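Local coordinates for sulfate transporter sulfate transporter family protein (Wolinella succinogenes, PDB 4DGF) that probably carries sulfate or related anions across the membrane as a SulP-family transporter, this chain being its STAS domain, at residues V19-V24 with K120-A125; N30-F35 with V62-A67; E49-V54 with E81-I86; A72-Q77 with F103-A108; I86-G91 with R113-I118. One frame throughout, in Å; residues are numbered along the deposited sequence. Where two conformers were deposited one is given.

Interaction 1 (V19-V24 with K120-A125); sequences VVPLGV and KALAYA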
# COMPACT_ATOMS: atom_id res chain seq x y z
N VAL A 19 -2.00 -16.61 -0.11
CA VAL A 19 -1.43 -16.99 1.20
C VAL A 19 -0.76 -15.80 1.84
O VAL A 19 0.25 -15.27 1.33
CB VAL A 19 -0.44 -18.16 1.06
CG1 VAL A 19 0.27 -18.40 2.38
CG2 VAL A 19 -1.19 -19.42 0.64
N VAL A 20 -1.45 -15.25 2.84
CA VAL A 20 -0.97 -14.03 3.48
C VAL A 20 -0.26 -14.32 4.75
O VAL A 20 -0.85 -14.87 5.70
CB VAL A 20 -2.10 -12.99 3.70
CG1 VAL A 20 -1.49 -11.75 4.29
CG2 VAL A 20 -2.87 -12.71 2.41
N PRO A 21 1.05 -14.07 4.78
CA PRO A 21 1.76 -14.39 6.01
C PRO A 21 1.19 -13.72 7.23
O PRO A 21 0.64 -12.59 7.12
CB PRO A 21 3.22 -13.92 5.73
CG PRO A 21 3.29 -13.73 4.22
CD PRO A 21 1.90 -13.42 3.78
N LEU A 22 1.27 -14.39 8.40
CA LEU A 22 1.06 -13.70 9.69
C LEU A 22 1.99 -12.48 9.83
O LEU A 22 3.15 -12.57 9.47
CB LEU A 22 1.20 -14.64 10.87
CG LEU A 22 0.30 -15.88 10.85
CD1 LEU A 22 0.51 -16.62 12.20
CD2 LEU A 22 -1.16 -15.56 10.62
N GLY A 23 1.47 -11.36 10.34
CA GLY A 23 2.25 -10.10 10.50
C GLY A 23 2.17 -9.19 9.29
O GLY A 23 2.77 -8.14 9.32
N VAL A 24 1.47 -9.61 8.23
CA VAL A 24 1.30 -8.74 7.03
C VAL A 24 -0.19 -8.30 7.08
O VAL A 24 -1.13 -9.14 7.09
CB VAL A 24 1.56 -9.56 5.76
CG1 VAL A 24 1.37 -8.65 4.50
CG2 VAL A 24 3.02 -10.06 5.76
N LYS A 120 3.82 -10.48 -6.29
CA LYS A 120 5.18 -10.02 -6.06
C LYS A 120 5.26 -9.33 -4.72
O LYS A 120 6.28 -9.47 -4.06
CB LYS A 120 5.59 -8.99 -7.14
CG LYS A 120 5.44 -9.54 -8.54
CD LYS A 120 5.83 -8.52 -9.62
CE LYS A 120 5.79 -9.30 -10.94
NZ LYS A 120 5.45 -8.39 -12.05
N ALA A 121 4.24 -8.47 -4.38
CA ALA A 121 4.37 -7.81 -3.10
C ALA A 121 4.39 -8.85 -1.95
O ALA A 121 5.02 -8.67 -0.89
CB ALA A 121 3.25 -6.75 -2.92
N LEU A 122 3.54 -9.85 -2.09
CA LEU A 122 3.45 -10.88 -1.06
C LEU A 122 4.75 -11.69 -0.91
O LEU A 122 5.17 -12.04 0.25
CB LEU A 122 2.33 -11.88 -1.33
CG LEU A 122 0.98 -11.36 -0.83
CD1 LEU A 122 -0.17 -12.28 -1.31
CD2 LEU A 122 0.82 -11.10 0.68
N ALA A 123 5.29 -12.01 -2.05
CA ALA A 123 6.63 -12.71 -2.04
C ALA A 123 7.64 -11.89 -1.23
O ALA A 123 8.37 -12.42 -0.42
CB ALA A 123 7.12 -12.91 -3.44
N TYR A 124 7.74 -10.56 -1.52
CA TYR A 124 8.57 -9.72 -0.72
C TYR A 124 8.22 -9.55 0.77
O TYR A 124 9.09 -9.47 1.63
CB TYR A 124 8.66 -8.37 -1.45
CG TYR A 124 9.76 -7.49 -1.02
CD1 TYR A 124 11.10 -7.92 -1.16
CD2 TYR A 124 9.53 -6.21 -0.51
CE1 TYR A 124 12.16 -7.09 -0.80
CE2 TYR A 124 10.61 -5.32 -0.19
CZ TYR A 124 11.90 -5.80 -0.34
OH TYR A 124 12.99 -5.01 0.00
N ALA A 125 6.95 -9.34 1.07
CA ALA A 125 6.47 -9.33 2.40
C ALA A 125 6.86 -10.63 3.18
O ALA A 125 7.28 -10.55 4.30
CB ALA A 125 4.92 -9.22 2.39
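Leu-122, on helix 118-130 of this STAS domain, reaches across to the loop that leads into strand 24-28, and its isobutyl group carries most of the contact. From CB, the first torsion sets CG anti to the carbonyl carbon (chi1 -83°), and the two methyls then fork toward different parts of the loop. CD1 ends near the backbone of Val-19, 4.0 Å from Val-19 O. CD2 turns to the next two residues, lying 4.0 Å from Pro-21 CD and 4.3 Å from Val-20 CG1. The proline ring and the leucine chain cross obliquely, and no hydrogen bond links the segments, so the evidence is for apolar packing at ordinary van der Waals spacing. Leu-122 also touches Ile-26 and Ile-56, side chains of two neighbouring strands, which wedges it between the loop and one face of the parallel sheet.

After Pro-21 the chain reverses in a type II beta turn closed by Val-24 N and Pro-21 O, 3.3 Å apart. Gly-23 takes its third position with a positive phi of 90°, a backbone shape in which a side chain would collide with the carbonyl oxygen of Leu-22. The turn delivers Val-24 to the start of its strand, and the two methyls of Val-24 both face the helix alanine: Ala-125 CB lies 4.0 Å from Val-24 CG2 and 4.2 Å from Val-24 CG1.

Interaction 2 (N30-F35 with V62-A67); sequences NGPFFF and VPVIDA. With FMT (formic acid), chain D.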
# COMPACT_ATOMS: atom_id res chain seq x y z
N ASN A 30 -10.75 1.10 -3.00
CA ASN A 30 -11.88 0.81 -3.86
C ASN A 30 -11.97 1.53 -5.24
O ASN A 30 -12.92 1.25 -6.01
CB ASN A 30 -13.15 1.11 -3.02
CG ASN A 30 -13.59 2.55 -3.21
OD1 ASN A 30 -12.74 3.45 -3.25
ND2 ASN A 30 -14.91 2.77 -3.38
N GLY A 31 -11.02 2.43 -5.56
CA GLY A 31 -11.12 3.19 -6.84
C GLY A 31 -10.19 4.34 -6.86
O GLY A 31 -9.23 4.37 -6.13
N PRO A 32 -10.52 5.42 -7.56
CA PRO A 32 -9.74 6.68 -7.55
C PRO A 32 -9.41 7.13 -6.15
O PRO A 32 -10.30 7.05 -5.30
CB PRO A 32 -10.70 7.67 -8.23
CG PRO A 32 -11.31 6.78 -9.25
CD PRO A 32 -11.67 5.51 -8.48
N PHE A 33 -8.16 7.51 -5.90
CA PHE A 33 -7.77 7.82 -4.50
C PHE A 33 -7.91 9.30 -4.30
O PHE A 33 -6.94 10.11 -4.42
CB PHE A 33 -6.35 7.29 -4.35
CG PHE A 33 -5.80 7.31 -2.95
CD1 PHE A 33 -4.69 6.49 -2.66
CD2 PHE A 33 -6.34 8.09 -1.93
CE1 PHE A 33 -4.08 6.49 -1.41
CE2 PHE A 33 -5.77 8.09 -0.70
CZ PHE A 33 -4.59 7.29 -0.48
N PHE A 34 -9.15 9.68 -3.98
CA PHE A 34 -9.50 11.06 -3.76
C PHE A 34 -9.92 11.23 -2.26
O PHE A 34 -9.49 10.42 -1.41
CB PHE A 34 -10.64 11.57 -4.70
CG PHE A 34 -10.37 11.46 -6.16
CD1 PHE A 34 -9.04 11.51 -6.65
CD2 PHE A 34 -11.47 11.31 -7.12
CE1 PHE A 34 -8.81 11.37 -8.03
CE2 PHE A 34 -11.19 11.24 -8.50
CZ PHE A 34 -9.82 11.23 -8.93
N PHE A 35 -10.81 12.20 -1.98
CA PHE A 35 -10.97 12.54 -0.54
C PHE A 35 -11.65 11.37 0.18
O PHE A 35 -11.43 11.19 1.37
CB PHE A 35 -11.84 13.84 -0.38
CG PHE A 35 -13.31 13.64 -0.60
CD1 PHE A 35 -14.17 13.43 0.51
CD2 PHE A 35 -13.87 13.60 -1.89
CE1 PHE A 35 -15.56 13.25 0.31
CE2 PHE A 35 -15.26 13.45 -2.10
CZ PHE A 35 -16.08 13.22 -0.96
N VAL A 62 -6.80 1.53 -8.67
CA VAL A 62 -6.56 2.98 -8.48
C VAL A 62 -5.80 3.44 -9.75
O VAL A 62 -4.56 3.26 -9.85
CB VAL A 62 -5.67 3.19 -7.31
CG1 VAL A 62 -5.55 4.68 -7.08
CG2 VAL A 62 -6.28 2.58 -6.05
N PRO A 63 -6.52 4.09 -10.70
CA PRO A 63 -5.76 4.71 -11.75
C PRO A 63 -5.26 6.12 -11.57
O PRO A 63 -4.36 6.57 -12.38
CB PRO A 63 -6.72 4.65 -12.97
CG PRO A 63 -8.10 4.65 -12.35
CD PRO A 63 -7.99 4.21 -10.89
N VAL A 64 -5.75 6.83 -10.54
CA VAL A 64 -5.58 8.24 -10.44
C VAL A 64 -5.59 8.51 -8.93
O VAL A 64 -6.22 7.76 -8.14
CB VAL A 64 -6.75 9.10 -11.16
CG1 VAL A 64 -6.66 8.96 -12.67
CG2 VAL A 64 -8.11 8.71 -10.67
N ILE A 65 -4.86 9.52 -8.55
CA ILE A 65 -4.82 10.05 -7.17
C ILE A 65 -4.75 11.61 -7.28
O ILE A 65 -3.97 12.15 -8.15
CB ILE A 65 -3.61 9.42 -6.47
CG1 ILE A 65 -3.45 9.88 -5.00
CG2 ILE A 65 -2.38 9.76 -7.33
CD1 ILE A 65 -2.46 9.04 -4.32
N ASP A 66 -5.51 12.32 -6.41
CA ASP A 66 -5.36 13.77 -6.51
C ASP A 66 -4.50 14.31 -5.34
O ASP A 66 -3.81 13.51 -4.64
CB ASP A 66 -6.76 14.35 -6.44
CG ASP A 66 -7.35 14.38 -5.02
OD1 ASP A 66 -7.02 13.47 -4.20
OD2 ASP A 66 -8.28 15.22 -4.72
N ALA A 67 -4.52 15.63 -5.12
CA ALA A 67 -3.63 16.15 -4.11
C ALA A 67 -4.06 15.66 -2.66
O ALA A 67 -3.21 15.49 -1.78
CB ALA A 67 -3.64 17.66 -4.16
C FMT D . -10.84 1.97 0.54
O1 FMT D . -10.88 2.83 1.44
O2 FMT D . -11.45 2.34 -0.54
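Phe-33 is bridged to Ile-65 in parallel fashion, the touching parts of 30-35 and 62-67 running within 12° of each other. Phe-33 N gives Val-64 O a nearly straight bond of 3.0 Å (178° at the hydrogen), and Asp-66 N returns a weak one of 3.3 Å to Phe-33 O, so Phe-33 bonds to both neighbours of Ile-65.

On one side of this bridge, Phe-33 and Ile-65 lie side by side and point the same way. The phenylalanine CG is anti to the backbone N (chi1 -172°), and Ile-65 CD1 sits over the ring face, 4.2 Å from its centroid, as a CH-pi contact. Val-62 CG1 packs 3.9 Å from Phe-33 CB.

Each segment joins the end of a parallel strand to the start of the next helix, the beta-alpha connection of the STAS fold. Phe-34 and Asp-66 are the N-caps, and Asp-66 OD1 accepts from Gly-69 N, capping helix 67-83. In the related anti-sigma factor antagonists, this helix start probably corresponds to the phosphorylation region.

The Phe-34 ring has Pro-32 CB 3.6 Å above one face, toward the rim, and Asp-66 N in plane at its edge. Val-64 CG2 comes in obliquely, 3.5 Å from Phe-34 CZ and 3.7 Å from Pro-32 CB. A formic acid, probably from the crystallisation liquor, accepts from Asn-30 N and is hydrogen-bonded to Tyr-27 OH and Arg-40 NE.

Interaction 3 (E49-V54 with E81-I86); sequences EETPKV and EKRGTI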
# COMPACT_ATOMS: atom_id res chain seq x y z
N GLU A 49 -4.42 -2.90 16.81
CA GLU A 49 -3.84 -3.16 18.14
C GLU A 49 -2.46 -3.86 18.02
O GLU A 49 -1.50 -3.44 18.66
CB GLU A 49 -4.81 -3.97 19.04
N GLU A 50 -2.39 -4.90 17.19
CA GLU A 50 -1.12 -5.60 16.93
C GLU A 50 -0.44 -5.08 15.65
O GLU A 50 -0.69 -5.58 14.55
CB GLU A 50 -1.32 -7.12 16.86
CG GLU A 50 -0.04 -7.89 16.59
CD GLU A 50 -0.16 -9.38 16.87
OE1 GLU A 50 -0.24 -9.77 18.06
OE2 GLU A 50 -0.17 -10.17 15.90
N THR A 51 0.46 -4.11 15.82
CA THR A 51 1.05 -3.43 14.64
C THR A 51 1.71 -4.43 13.70
O THR A 51 2.49 -5.29 14.12
CB THR A 51 2.05 -2.35 15.10
OG1 THR A 51 1.41 -1.47 16.05
CG2 THR A 51 2.52 -1.52 13.91
N PRO A 52 1.29 -4.39 12.41
CA PRO A 52 1.80 -5.29 11.39
C PRO A 52 3.31 -5.02 11.12
O PRO A 52 3.77 -3.91 11.21
CB PRO A 52 0.94 -4.97 10.15
CG PRO A 52 0.27 -3.67 10.44
CD PRO A 52 0.11 -3.62 11.95
N LYS A 53 4.05 -6.05 10.73
CA LYS A 53 5.43 -5.87 10.33
C LYS A 53 5.46 -5.25 8.93
O LYS A 53 6.42 -4.51 8.57
CB LYS A 53 6.11 -7.24 10.26
CG LYS A 53 6.06 -8.05 11.57
CD LYS A 53 6.77 -9.37 11.35
CE LYS A 53 6.46 -10.40 12.44
NZ LYS A 53 6.96 -9.89 13.75
N VAL A 54 4.45 -5.65 8.13
CA VAL A 54 4.39 -5.23 6.67
C VAL A 54 2.94 -4.86 6.40
O VAL A 54 2.04 -5.57 6.86
CB VAL A 54 4.78 -6.35 5.71
CG1 VAL A 54 4.78 -5.91 4.25
CG2 VAL A 54 6.18 -6.95 6.04
N GLU A 81 6.39 4.53 9.23
CA GLU A 81 7.75 4.67 9.73
C GLU A 81 7.79 4.89 11.21
O GLU A 81 8.67 4.29 11.85
CB GLU A 81 8.42 5.90 9.13
CG GLU A 81 8.52 5.89 7.64
CD GLU A 81 9.41 7.07 7.21
OE1 GLU A 81 10.52 6.81 6.65
OE2 GLU A 81 9.00 8.25 7.47
N LYS A 82 6.85 5.68 11.76
CA LYS A 82 6.76 5.83 13.21
C LYS A 82 6.49 4.54 13.96
O LYS A 82 6.78 4.46 15.15
CB LYS A 82 5.68 6.85 13.65
CG LYS A 82 6.09 8.31 13.29
CD LYS A 82 5.07 9.38 13.63
CE LYS A 82 5.54 10.81 13.30
NZ LYS A 82 4.40 11.76 13.60
N ARG A 83 5.82 3.60 13.30
CA ARG A 83 5.54 2.28 13.94
C ARG A 83 6.49 1.17 13.56
O ARG A 83 6.29 0.04 14.04
CB ARG A 83 4.14 1.82 13.53
CG ARG A 83 3.03 2.74 14.03
CD ARG A 83 2.51 2.26 15.37
NE ARG A 83 1.39 3.09 15.81
CZ ARG A 83 1.54 4.23 16.49
NH1 ARG A 83 2.77 4.67 16.78
NH2 ARG A 83 0.48 4.93 16.89
N GLY A 84 7.51 1.46 12.73
CA GLY A 84 8.47 0.44 12.24
C GLY A 84 7.77 -0.61 11.36
O GLY A 84 8.18 -1.86 11.31
N THR A 85 6.66 -0.18 10.74
CA THR A 85 5.96 -0.99 9.75
C THR A 85 6.51 -0.72 8.37
O THR A 85 6.66 0.45 8.03
CB THR A 85 4.44 -0.61 9.73
OG1 THR A 85 3.89 -0.94 11.04
CG2 THR A 85 3.69 -1.42 8.63
N ILE A 86 6.73 -1.76 7.57
CA ILE A 86 7.19 -1.54 6.20
C ILE A 86 5.93 -1.44 5.27
O ILE A 86 5.20 -2.40 5.13
CB ILE A 86 8.10 -2.70 5.76
CG1 ILE A 86 9.39 -2.66 6.61
CG2 ILE A 86 8.42 -2.52 4.27
CD1 ILE A 86 10.30 -3.90 6.52
O HOH W 1 8.63 -4.27 10.16
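Pro-52 and Lys-53 present two flat peptide carbonyls to Thr-85 and Ile-86, and these are approached in different ways. Thr-85 OG1 meets Pro-52 O within the carbonyl plane, donating its hydroxyl hydrogen over 3.0 Å. Ile-86 N instead stands above the plane of the Lys-53 carbonyl, 35° out of it, yet its N-H points almost straight at Lys-53 O, 2.9 Å away. A second grip comes from a water that donates to Lys-53 O and to Gly-84 O, 2.7 Å from each, so two donors hold Lys-53 O and the water bridges the two segments.

The threonine hydroxyl reaches its acceptor because OG1 lies anti to the carbonyl carbon (chi1 -63°), beside its own backbone N. Thr-51 CG2 closes over the same atom, 3.2 Å from Thr-85 OG1, and lies 3.7 Å from Arg-83 CB. The Thr-51 and Arg-83 side chains cross at about a right angle, while the guanidinium goes on to a salt bridge with Asp-46.

Gly-84 follows the helix in a Schellman motif; its positive phi of 64° favours glycine and turns the chain toward the sheet. There Val-54 pairs with Ile-86 in parallel, supported by a CA-H...O contact of 3.3 Å from Val-54 CA to Ile-86 O. The contact thus sits where strands 54-58 and 86-90 both begin, with strand 24-28 beyond Val-54 and Leu-128 of helix 118-130 packed on Val-54 and Ile-86.

Interaction 4 (A72-Q77 with F103-A108); sequences ALWEFQ and FGFIEA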
# COMPACT_ATOMS: atom_id res chain seq x y z
N ALA A 72 -2.85 12.10 1.93
CA ALA A 72 -3.18 11.02 2.85
C ALA A 72 -2.12 9.89 2.71
O ALA A 72 -1.73 9.25 3.76
CB ALA A 72 -4.55 10.49 2.45
N LEU A 73 -1.67 9.61 1.48
CA LEU A 73 -0.72 8.53 1.27
C LEU A 73 0.65 8.89 1.91
O LEU A 73 1.23 8.03 2.56
CB LEU A 73 -0.66 8.21 -0.21
CG LEU A 73 0.41 7.22 -0.62
CD1 LEU A 73 0.11 5.84 -0.01
CD2 LEU A 73 0.38 7.07 -2.17
N TRP A 74 1.06 10.15 1.87
CA TRP A 74 2.31 10.60 2.51
C TRP A 74 2.17 10.45 4.01
O TRP A 74 3.15 9.97 4.70
CB TRP A 74 2.58 12.12 2.36
CG TRP A 74 3.25 12.49 1.08
CD1 TRP A 74 2.73 13.23 0.01
CD2 TRP A 74 4.60 12.20 0.69
NE1 TRP A 74 3.67 13.42 -0.95
CE2 TRP A 74 4.78 12.81 -0.65
CE3 TRP A 74 5.68 11.53 1.28
CZ2 TRP A 74 6.00 12.74 -1.36
CZ3 TRP A 74 6.87 11.45 0.55
CH2 TRP A 74 7.02 12.05 -0.74
N GLU A 75 1.04 10.89 4.56
CA GLU A 75 0.93 10.82 6.01
C GLU A 75 0.78 9.35 6.45
O GLU A 75 1.19 9.00 7.54
CB GLU A 75 -0.20 11.70 6.53
CG GLU A 75 -1.55 11.03 6.48
CD GLU A 75 -2.64 11.77 7.25
OE1 GLU A 75 -2.40 12.10 8.46
OE2 GLU A 75 -3.74 12.00 6.65
N PHE A 76 0.26 8.47 5.58
CA PHE A 76 0.19 7.11 5.95
C PHE A 76 1.59 6.48 6.00
O PHE A 76 1.89 5.67 6.92
CB PHE A 76 -0.73 6.32 5.01
CG PHE A 76 -0.94 4.92 5.46
CD1 PHE A 76 -1.71 4.64 6.56
CD2 PHE A 76 -0.34 3.87 4.79
CE1 PHE A 76 -1.86 3.33 7.01
CE2 PHE A 76 -0.49 2.55 5.24
CZ PHE A 76 -1.21 2.30 6.37
N GLN A 77 2.41 6.80 5.00
CA GLN A 77 3.78 6.28 4.99
C GLN A 77 4.57 6.78 6.23
O GLN A 77 5.31 6.02 6.79
CB GLN A 77 4.38 6.69 3.62
CG GLN A 77 5.74 6.15 3.32
CD GLN A 77 6.85 6.97 3.85
OE1 GLN A 77 6.77 8.20 3.84
NE2 GLN A 77 7.97 6.30 4.23
N PHE A 103 4.88 13.23 -8.05
CA PHE A 103 4.69 13.76 -6.72
C PHE A 103 5.92 13.56 -5.80
O PHE A 103 5.98 14.14 -4.75
CB PHE A 103 3.48 13.10 -6.00
CG PHE A 103 2.09 13.63 -6.45
CD1 PHE A 103 1.76 14.96 -6.28
CD2 PHE A 103 1.12 12.75 -6.94
CE1 PHE A 103 0.47 15.42 -6.59
CE2 PHE A 103 -0.17 13.21 -7.22
CZ PHE A 103 -0.48 14.58 -7.08
N GLY A 104 6.85 12.70 -6.16
CA GLY A 104 8.03 12.47 -5.35
C GLY A 104 7.95 11.29 -4.39
O GLY A 104 8.86 11.05 -3.56
N PHE A 105 6.83 10.57 -4.48
CA PHE A 105 6.55 9.55 -3.50
C PHE A 105 7.38 8.27 -3.77
O PHE A 105 7.81 7.63 -2.79
CB PHE A 105 5.04 9.15 -3.51
CG PHE A 105 4.69 8.23 -2.38
CD1 PHE A 105 4.83 8.72 -1.11
CD2 PHE A 105 4.22 6.94 -2.56
CE1 PHE A 105 4.48 7.94 -0.02
CE2 PHE A 105 3.90 6.11 -1.46
CZ PHE A 105 4.08 6.65 -0.17
N ILE A 106 7.60 7.94 -5.03
CA ILE A 106 8.40 6.74 -5.40
C ILE A 106 9.82 6.87 -4.81
O ILE A 106 10.31 5.93 -4.17
CB ILE A 106 8.48 6.47 -6.90
CG1 ILE A 106 7.08 6.28 -7.50
CG2 ILE A 106 9.45 5.30 -7.19
CD1 ILE A 106 6.29 4.99 -7.04
N GLU A 107 10.47 8.02 -4.97
CA GLU A 107 11.85 8.14 -4.45
C GLU A 107 11.83 8.16 -2.94
O GLU A 107 12.79 7.74 -2.30
CB GLU A 107 12.59 9.35 -5.02
CG GLU A 107 12.66 9.39 -6.54
CD GLU A 107 13.70 10.35 -7.12
OE1 GLU A 107 13.73 11.55 -6.74
OE2 GLU A 107 14.46 9.90 -7.99
N ALA A 108 10.72 8.61 -2.34
CA ALA A 108 10.66 8.66 -0.85
C ALA A 108 10.42 7.31 -0.23
O ALA A 108 10.98 6.95 0.84
CB ALA A 108 9.62 9.65 -0.35
O HOH W 2 3.80 15.37 -3.21
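Phe-103 O and Trp-74 NE1 are joined by one water, which donates to the carbonyl oxygen of Phe-103 at 2.9 Å and accepts from the indole N-H of Trp-74 at 3.0 Å. The same carbonyl lies in plane at the indole edge. No direct hydrogen bond spans the segments; side-chain packing does most of the rest.

Phe-105 turns its edge to one face of Trp-74 in a T-shaped pair, with centroids 5.1 Å apart and planes at 89°; its CD1 stands 3.7 Å above the indole plane, offset toward the rim. At the indole edge, Ala-108 CB presses to 3.4 Å from Trp-74 CZ3. The Phe-105 CG is anti to the backbone N (chi1 -172°), and the ring it carries offers a face to Leu-73, whose CG lies 4.0 Å from the ring centroid as a CH-pi contact. Gln-77 CB meets the ring at its edge, 3.8 Å from Phe-105 CZ.

An alanine in place of Trp-74 would probably leave the edge of Phe-105 and Ala-108 CB without their indole partner and break the water link to Phe-103 O.

Gly-104, in a Schellman motif after helix 94-103, is also N-cap of helix 105-109, and the arrangement is helix-on-helix packing within the alpha/beta STAS domain.

Interaction 5 (I86-G91 with R113-I118); sequences ILLLSG and RVFDHI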
# COMPACT_ATOMS: atom_id res chain seq x y z
N ILE A 86 6.73 -1.76 7.57
CA ILE A 86 7.19 -1.54 6.20
C ILE A 86 5.93 -1.44 5.27
O ILE A 86 5.20 -2.40 5.13
CB ILE A 86 8.10 -2.70 5.76
CG1 ILE A 86 9.39 -2.66 6.61
CG2 ILE A 86 8.42 -2.52 4.27
CD1 ILE A 86 10.30 -3.90 6.52
N LEU A 87 5.79 -0.32 4.58
CA LEU A 87 4.73 -0.13 3.58
C LEU A 87 5.20 -0.65 2.20
O LEU A 87 6.29 -0.32 1.77
CB LEU A 87 4.41 1.37 3.49
CG LEU A 87 3.21 1.75 2.61
CD1 LEU A 87 1.95 1.00 3.04
CD2 LEU A 87 2.96 3.28 2.60
N LEU A 88 4.37 -1.48 1.57
CA LEU A 88 4.53 -1.93 0.17
C LEU A 88 3.24 -1.44 -0.62
O LEU A 88 2.15 -1.38 -0.09
CB LEU A 88 4.61 -3.44 0.02
CG LEU A 88 5.69 -4.11 0.94
CD1 LEU A 88 5.68 -5.62 0.75
CD2 LEU A 88 7.11 -3.54 0.69
N LEU A 89 3.46 -1.06 -1.85
CA LEU A 89 2.29 -0.86 -2.76
C LEU A 89 2.24 -1.98 -3.75
O LEU A 89 3.29 -2.36 -4.28
CB LEU A 89 2.42 0.45 -3.56
CG LEU A 89 2.98 1.59 -2.78
CD1 LEU A 89 3.06 2.73 -3.80
CD2 LEU A 89 2.00 1.96 -1.63
N SER A 90 1.06 -2.54 -4.03
CA SER A 90 0.98 -3.55 -5.07
C SER A 90 -0.04 -3.05 -6.08
O SER A 90 -0.86 -2.14 -5.77
CB SER A 90 0.53 -4.92 -4.54
OG SER A 90 -0.78 -4.89 -4.00
N GLY A 91 -0.02 -3.71 -7.24
CA GLY A 91 -0.99 -3.46 -8.32
C GLY A 91 -0.86 -2.03 -8.89
O GLY A 91 -1.84 -1.47 -9.38
N ARG A 113 9.93 -1.10 -3.04
CA ARG A 113 8.64 -1.30 -2.29
C ARG A 113 7.35 -1.22 -3.16
O ARG A 113 6.24 -1.32 -2.58
CB ARG A 113 8.51 -0.24 -1.22
CG ARG A 113 9.74 -0.03 -0.29
CD ARG A 113 9.70 -0.91 0.88
NE ARG A 113 10.63 -0.48 1.94
CZ ARG A 113 10.29 0.35 2.92
NH1 ARG A 113 9.00 0.81 3.03
NH2 ARG A 113 11.18 0.63 3.85
N VAL A 114 7.50 -1.05 -4.50
CA VAL A 114 6.38 -0.75 -5.35
C VAL A 114 6.31 -1.92 -6.34
O VAL A 114 7.33 -2.21 -7.06
CB VAL A 114 6.60 0.62 -6.09
CG1 VAL A 114 5.40 0.92 -6.94
CG2 VAL A 114 6.79 1.69 -5.00
N PHE A 115 5.14 -2.56 -6.43
CA PHE A 115 4.91 -3.71 -7.28
C PHE A 115 3.73 -3.60 -8.20
O PHE A 115 2.77 -2.92 -7.86
CB PHE A 115 4.65 -4.96 -6.42
CG PHE A 115 5.81 -5.22 -5.43
CD1 PHE A 115 6.87 -6.08 -5.80
CD2 PHE A 115 5.87 -4.53 -4.25
CE1 PHE A 115 7.95 -6.25 -4.92
CE2 PHE A 115 6.96 -4.70 -3.41
CZ PHE A 115 7.98 -5.58 -3.72
N ASP A 116 3.76 -4.35 -9.34
CA ASP A 116 2.66 -4.24 -10.21
C ASP A 116 1.63 -5.33 -9.97
O ASP A 116 0.62 -5.36 -10.73
CB ASP A 116 3.08 -4.23 -11.68
CG ASP A 116 3.81 -5.49 -12.09
OD1 ASP A 116 3.68 -6.51 -11.41
OD2 ASP A 116 4.51 -5.49 -13.14
N HIS A 117 1.88 -6.14 -8.97
CA HIS A 117 1.05 -7.33 -8.74
C HIS A 117 1.19 -7.76 -7.31
O HIS A 117 2.31 -7.82 -6.73
CB HIS A 117 1.45 -8.52 -9.65
CG HIS A 117 0.31 -9.56 -9.81
ND1 HIS A 117 0.05 -10.57 -8.91
CD2 HIS A 117 -0.69 -9.66 -10.77
CE1 HIS A 117 -1.04 -11.25 -9.29
NE2 HIS A 117 -1.51 -10.71 -10.40
N ILE A 118 0.03 -8.21 -6.76
CA ILE A 118 -0.06 -8.65 -5.38
C ILE A 118 0.85 -9.86 -5.09
O ILE A 118 1.51 -9.97 -4.02
CB ILE A 118 -1.53 -8.95 -4.97
CG1 ILE A 118 -1.67 -9.24 -3.47
CG2 ILE A 118 -2.17 -10.11 -5.80
CD1 ILE A 118 -0.98 -8.21 -2.57
O HOH W 3 7.47 2.14 5.40
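Leu-89 is the centre of the backbone bonding, flanked by Arg-113 and Phe-115 in the pattern of a single parallel bridge to Val-114. Leu-89 N donates to Arg-113 O at 2.9 Å, and Phe-115 N donates to Leu-89 O at 2.8 Å. A CA-H...O contact from Leu-88 CA to Arg-113 O, 3.3 Å long, lies beside the first.

Polar side-chain bonding comes from Arg-113. Its chain bends at chi2 (-89°), and NH1 gives Leu-87 O a bond of 3.2 Å that lies in the carbonyl plane on a lone pair, though Leu-87 O is 17° out of the guanidinium plane. A water in that plane accepts from both Arg-113 NH1 and Leu-87 N.

In this way segment 113-118 runs along the edge strand 86-90 of the STAS domain's parallel sheet before entering helix 118-130, whose start is capped by His-117 ND1 on Asp-119 N.

Packing contacts complete the seam. Ile-86 CG2 sits over one guanidinium face, 3.5 Å above its plane and toward the rim. The Leu-88 and Arg-113 side chains cross at about a right angle, with Leu-88 CD2 3.7 Å from Arg-113 CD. An alanine in place of Arg-113 would probably leave Leu-87 O without its guanidinium donor and uncover the Ile-86 methyl. Farther on, Leu-89 and Val-114 lie side by side, with Leu-89 CD1 4.1 Å from Val-114 CG2.

In the fold
From the N terminus, interaction 1 opens first and closes last, so the other four lie within its long loop, which ties the entry to strand 24-28 to the final helix, 118-130. Interactions 2 and 3 cross: 30-35 and 62-67 are the strand-to-helix loops at one end of the sheet, while 49-54 and 81-86 pair at the other, their centres about 24 Å apart. Interaction 4 crosses interaction 3 along helix 67-83 and also crosses interaction 5. Interactions 3 and 5 run in series and share Ile-86. Packing links them further: Phe-33 meets Leu-73, Gln-77 meets Leu-87, and Ala-121 meets Ser-90, so helix 67-83 meets the 30-35 loop and strand 86-90, and helix 118-130 meets the same strand.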